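Local atomic coordinates of ferritin (Ulva pertusa, PDB entry 3VNX), a protein that probably oxidises ferrous iron and stores the ferric product inside a hollow shell of 24 subunits, as ferritins do. Residues I48-E51 and Y52-Y56. Sequence-based numbering, arbitrary orientation.
Sequences INIE and YTISY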
loop_
_atom_site.group_PDB
_atom_site.type_symbol
_atom_site.label_atom_id
_atom_site.label_comp_id
_atom_site.label_asym_id
_atom_site.label_seq_id
_atom_site.Cartn_x
_atom_site.Cartn_y
_atom_site.Cartn_z
ATOM N N ILE A 48 -34.396 -25.810 32.731
ATOM C CA ILE A 48 -33.162 -25.175 33.176
ATOM C C ILE A 48 -32.352 -26.149 34.038
ATOM O O ILE A 48 -31.158 -26.377 33.786
ATOM C CB ILE A 48 -33.419 -23.871 33.948
ATOM C CG1 ILE A 48 -33.795 -22.758 32.978
ATOM C CG2 ILE A 48 -32.179 -23.463 34.730
ATOM C CD1 ILE A 48 -34.636 -21.667 33.580
ATOM N N ASN A 49 -33.001 -26.740 35.038
ATOM C CA ASN A 49 -32.297 -27.641 35.944
ATOM C C ASN A 49 -31.731 -28.856 35.224
ATOM O O ASN A 49 -30.685 -29.382 35.605
ATOM C CB ASN A 49 -33.204 -28.084 37.104
ATOM C CG ASN A 49 -32.514 -29.074 38.050
ATOM O OD1 ASN A 49 -32.900 -30.245 38.131
ATOM N ND2 ASN A 49 -31.486 -28.607 38.762
ATOM N N ILE A 50 -32.425 -29.300 34.180
ATOM C CA ILE A 50 -31.989 -30.468 33.419
ATOM C C ILE A 50 -30.707 -30.172 32.621
ATOM O O ILE A 50 -29.787 -30.999 32.564
ATOM C CB ILE A 50 -33.120 -30.967 32.502
ATOM C CG1 ILE A 50 -34.319 -31.393 33.353
ATOM C CG2 ILE A 50 -32.641 -32.114 31.607
ATOM C CD1 ILE A 50 -35.410 -32.086 32.593
ATOM N N GLU A 51 -30.646 -28.983 32.019
ATOM C CA GLU A 51 -29.477 -28.579 31.244
ATOM C C GLU A 51 -28.346 -28.346 32.215
ATOM O O GLU A 51 -27.205 -28.805 32.009
ATOM C CB GLU A 51 -29.738 -27.291 30.445
ATOM C CG GLU A 51 -30.911 -27.343 29.463
ATOM C CD GLU A 51 -30.646 -28.169 28.188
ATOM O OE1 GLU A 51 -31.619 -28.395 27.429
ATOM O OE2 GLU A 51 -29.493 -28.589 27.929
ATOM N N TYR A 52 -28.667 -27.636 33.290
ATOM C CA TYR A 52 -27.662 -27.364 34.310
ATOM C C TYR A 52 -27.073 -28.658 34.883
ATOM O O TYR A 52 -25.862 -28.741 35.070
ATOM C CB TYR A 52 -28.200 -26.445 35.410
ATOM C CG TYR A 52 -27.348 -25.207 35.638
ATOM C CD1 TYR A 52 -25.984 -25.322 35.899
ATOM C CD2 TYR A 52 -27.906 -23.925 35.595
ATOM C CE1 TYR A 52 -25.187 -24.196 36.103
ATOM C CE2 TYR A 52 -27.122 -22.783 35.811
ATOM C CZ TYR A 52 -25.757 -22.929 36.064
ATOM O OH TYR A 52 -24.951 -21.820 36.284
ATOM N N THR A 53 -27.903 -29.672 35.127
ATOM C CA THR A 53 -27.410 -30.963 35.623
ATOM C C THR A 53 -26.495 -31.629 34.602
ATOM O O THR A 53 -25.398 -32.098 34.934
ATOM C CB THR A 53 -28.557 -31.953 35.960
ATOM O OG1 THR A 53 -29.288 -31.478 37.092
ATOM C CG2 THR A 53 -27.999 -33.329 36.283
ATOM N N ILE A 54 -26.956 -31.673 33.353
ATOM C CA ILE A 54 -26.183 -32.310 32.281
ATOM C C ILE A 54 -24.833 -31.605 32.038
ATOM O O ILE A 54 -23.820 -32.240 31.736
ATOM C CB ILE A 54 -27.000 -32.378 30.987
ATOM C CG1 ILE A 54 -28.174 -33.343 31.163
ATOM C CG2 ILE A 54 -26.130 -32.787 29.815
ATOM C CD1 ILE A 54 -29.113 -33.341 29.985
ATOM N N SER A 55 -24.829 -30.289 32.185
ATOM C CA SER A 55 -23.585 -29.547 32.120
ATOM C C SER A 55 -22.611 -30.057 33.185
ATOM O O SER A 55 -21.419 -30.228 32.919
ATOM C CB SER A 55 -23.856 -28.057 32.311
ATOM O OG SER A 55 -22.648 -27.361 32.480
ATOM N N TYR A 56 -23.129 -30.308 34.388
ATOM C CA TYR A 56 -22.297 -30.710 35.524
ATOM C C TYR A 56 -21.753 -32.124 35.288
ATOM O O TYR A 56 -20.577 -32.418 35.538
ATOM C CB TYR A 56 -23.144 -30.660 36.791
ATOM C CG TYR A 56 -22.423 -30.435 38.116
ATOM C CD1 TYR A 56 -21.506 -29.406 38.276
ATOM C CD2 TYR A 56 -22.722 -31.226 39.225
ATOM C CE1 TYR A 56 -20.882 -29.189 39.508
ATOM C CE2 TYR A 56 -22.104 -31.027 40.452
ATOM C CZ TYR A 56 -21.192 -30.007 40.595
ATOM O OH TYR A 56 -20.581 -29.811 41.819
#
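Ile48 meets the Tyr52 ring at its edge, close to the ring plane, with CG2 lying 4.4 Å from CD2. The ring also packs edge-to-face with Tyr56 of a second subunit, and Tyr52 OH is hydrogen-bonded to ND1 of His59 of that same subunit; Tyr56 pairs in the same edge-to-face way with Tyr52 of the second subunit. All this sits on helix 38-66, one of the long helices of the ferritin four-helix bundle, and the contact is a run of i to i+4 pairs along it. Four backbone bonds hold the helical turns together; Tyr52 N to Ile48 O, 2.8 Å, is almost straight, with an N-H...O angle of 169°. On the flank facing helix 123-151, Ile50 and Ile54 lie side by side and point the same way, CG2 of Ile50 touching CD1 of Ile54 at 4.1 Å. The Glu51 chain bends at chi2 (-74°), and the nearest atom of its side chain is about 3 Å from a bound calcium ion, with OE1 held by Gln47 and Asn138 and OE2 near Glu86; this is consistent with the ferroxidase centre expected within a ferritin bundle. Asn49 directs ND2 to the carbonyl of Pro108, while its amide passes Thr53 OG1 without bonding, OD1 staying 4.0 Å off. Phe9 of a third subunit packs against Asn49, Ile50 and Thr53. In the Thr53 conformer described here, chi1 of -68° sets OG1 beside the backbone N, and Asn49 O accepts two bonds, from Thr53 N at 2.8 Å and Thr53 OG1 at 2.9 Å, reaching it from opposite faces of the carbonyl plane.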